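Local coordinates for uncharacterized peptidase Lmo0363 (Listeria monocytogenes, PDB 3L4E), which probably acts as a serine-type peptidase of the S51 (peptidase E-like) family, though its substrates remain uncharacterised, at residues Ser37-Val42 against Thr139-Asn144. Residues are numbered along the deposited sequence; the frame is centred on the assembly and turned at random.
With SO4 (sulfate ion), chain C.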
loop_
_atom_site.group_PDB
_atom_site.type_symbol
_atom_site.label_atom_id
_atom_site.label_comp_id
_atom_site.label_asym_id
_atom_site.label_seq_id
_atom_site.Cartn_x
_atom_site.Cartn_y
_atom_site.Cartn_z
ATOM N N SER A 37 -3.103 9.146 -3.736
ATOM C CA SER A 37 -4.279 9.472 -4.536
ATOM C C SER A 37 -4.473 10.968 -4.761
ATOM O O SER A 37 -5.279 11.371 -5.606
ATOM C CB SER A 37 -5.538 8.911 -3.876
ATOM O OG SER A 37 -5.935 9.729 -2.781
ATOM N N THR A 38 -3.761 11.795 -4.006
ATOM C CA THR A 38 -4.042 13.234 -4.015
ATOM C C THR A 38 -3.601 13.947 -5.292
ATOM O O THR A 38 -3.987 15.088 -5.536
ATOM C CB THR A 38 -3.443 13.948 -2.783
ATOM O OG1 THR A 38 -2.012 13.839 -2.801
ATOM C CG2 THR A 38 -4.009 13.353 -1.484
ATOM N N VAL A 39 -2.792 13.275 -6.104
ATOM C CA VAL A 39 -2.351 13.835 -7.379
ATOM C C VAL A 39 -3.019 13.104 -8.546
ATOM O O VAL A 39 -2.696 13.339 -9.704
ATOM C CB VAL A 39 -0.818 13.770 -7.530
ATOM C CG1 VAL A 39 -0.144 14.660 -6.489
ATOM C CG2 VAL A 39 -0.327 12.324 -7.421
ATOM N N GLU A 40 -3.954 12.215 -8.226
ATOM C CA GLU A 40 -4.648 11.432 -9.236
ATOM C C GLU A 40 -5.998 12.047 -9.551
ATOM O O GLU A 40 -6.618 12.688 -8.696
ATOM C CB GLU A 40 -4.855 9.998 -8.744
ATOM C CG GLU A 40 -3.570 9.266 -8.436
ATOM C CD GLU A 40 -2.755 9.000 -9.678
ATOM O OE1 GLU A 40 -2.899 7.900 -10.250
ATOM O OE2 GLU A 40 -1.984 9.892 -10.092
ATOM N N GLU A 41 -6.460 11.816 -10.773
ATOM C CA GLU A 41 -7.678 12.445 -11.264
ATOM C C GLU A 41 -8.927 11.575 -11.149
ATOM O O GLU A 41 -10.043 12.086 -11.210
ATOM C CB GLU A 41 -7.461 12.911 -12.701
ATOM C CG GLU A 41 -6.328 13.939 -12.791
ATOM C CD GLU A 41 -6.120 14.488 -14.174
ATOM O OE1 GLU A 41 -5.756 13.709 -15.076
ATOM O OE2 GLU A 41 -6.311 15.710 -14.354
ATOM N N VAL A 42 -8.743 10.268 -10.986
ATOM C CA VAL A 42 -9.864 9.355 -10.782
ATOM C C VAL A 42 -9.557 8.479 -9.568
ATOM O O VAL A 42 -8.614 7.678 -9.593
ATOM C CB VAL A 42 -10.103 8.482 -12.027
ATOM C CG1 VAL A 42 -11.267 7.521 -11.789
ATOM C CG2 VAL A 42 -10.347 9.364 -13.262
ATOM N N THR A 139 5.977 9.617 -13.518
ATOM C CA THR A 139 6.977 10.253 -12.664
ATOM C C THR A 139 6.875 11.778 -12.693
ATOM O O THR A 139 7.490 12.458 -11.868
ATOM C CB THR A 139 8.408 9.852 -13.061
ATOM O OG1 THR A 139 8.669 10.292 -14.395
ATOM C CG2 THR A 139 8.591 8.342 -12.981
ATOM N N LYS A 140 6.106 12.313 -13.640
ATOM C CA LYS A 140 5.901 13.759 -13.736
ATOM C C LYS A 140 5.318 14.334 -12.456
ATOM O O LYS A 140 5.473 15.524 -12.172
ATOM C CB LYS A 140 4.957 14.113 -14.891
ATOM C CG LYS A 140 5.403 13.661 -16.265
ATOM C CD LYS A 140 4.456 14.213 -17.331
ATOM C CE LYS A 140 4.475 13.372 -18.600
ATOM N NZ LYS A 140 3.818 12.045 -18.404
ATOM N N LYS A 141 4.638 13.490 -11.686
ATOM C CA LYS A 141 3.953 13.956 -10.486
ATOM C C LYS A 141 4.849 13.964 -9.253
ATOM O O LYS A 141 4.441 14.399 -8.178
ATOM C CB LYS A 141 2.658 13.174 -10.272
ATOM C CG LYS A 141 1.680 13.430 -11.412
ATOM C CD LYS A 141 0.340 12.758 -11.212
ATOM C CE LYS A 141 -0.617 13.148 -12.328
ATOM N NZ LYS A 141 -1.852 12.318 -12.311
ATOM N N ALA A 142 6.088 13.511 -9.422
ATOM C CA ALA A 142 7.052 13.490 -8.326
ATOM C C ALA A 142 8.310 14.244 -8.746
ATOM O O ALA A 142 9.285 13.639 -9.204
ATOM C CB ALA A 142 7.390 12.057 -7.957
ATOM N N VAL A 143 8.295 15.567 -8.601
ATOM C CA VAL A 143 9.364 16.387 -9.165
ATOM C C VAL A 143 10.609 16.459 -8.289
ATOM O O VAL A 143 11.614 17.043 -8.694
ATOM C CB VAL A 143 8.896 17.826 -9.472
ATOM C CG1 VAL A 143 7.704 17.819 -10.426
ATOM C CG2 VAL A 143 8.574 18.586 -8.181
ATOM N N ASN A 144 10.547 15.859 -7.103
ATOM C CA ASN A 144 11.662 15.897 -6.153
ATOM C C ASN A 144 12.320 14.547 -5.883
ATOM O O ASN A 144 13.436 14.487 -5.380
ATOM C CB ASN A 144 11.216 16.510 -4.823
ATOM C CG ASN A 144 10.677 17.908 -4.979
ATOM O OD1 ASN A 144 9.604 18.233 -4.470
ATOM N ND2 ASN A 144 11.411 18.746 -5.696
HETATM S S SO4 C . -0.698 9.129 -13.202
HETATM O O1 SO4 C . -0.033 10.417 -13.373
HETATM O O2 SO4 C . -2.131 9.281 -13.420
HETATM O O3 SO4 C . -0.151 8.186 -14.169
HETATM O O4 SO4 C . -0.458 8.630 -11.848
#
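Val39 and Lys141 mark the closest approach of two surface loops, their CA atoms 7.0 Å apart, with no backbone-to-backbone hydrogen bond between Ser37-Val42 and Thr139-Asn144. The gap is bridged by the side chain of Lys141, which is stretched out from CG to NZ and runs past Val39 in the opposite direction to the valine side chain. On the way its CD packs against the CB-CG2 edge of Val39, 3.9 Å from CG2. At the far end NZ donates to the carbonyl oxygen of Val39 over 2.9 Å. It approaches at a C=O...N angle of 148°, tilted 24° out of the carbonyl plane. The same ammonium forms a salt bridge with Glu40, whose OE2 lies 3.3 Å from NZ, a weak hydrogen bond. Glu40 leaves the backbone away from Lys141, but a bend at chi2 (-67°) brings the carboxylate back to the ammonium, the two side chains lying nearly perpendicular.

The first loop connects strand 29-33 of the main, largely parallel sheet with helix 44-55, while the second, with a short 3-10 turn at Thr139-Lys141, belongs to the long loop between helix 121-124, which starts directly after the predicted nucleophile Ser120, and strand 157-159. Glu40 lies about 9 Å, side chain to side chain, from both Ser120 and His161, the charge-relay residues inferred by similarity, which places the contact near the probable active site. A sulfate, probably carried over from the crystallisation solution, occupies this junction. It accepts weak hydrogen bonds from Lys141 NZ at O1 (2.8 Å) and O2, and is held further by Asn89 ND2 and Ser138 N.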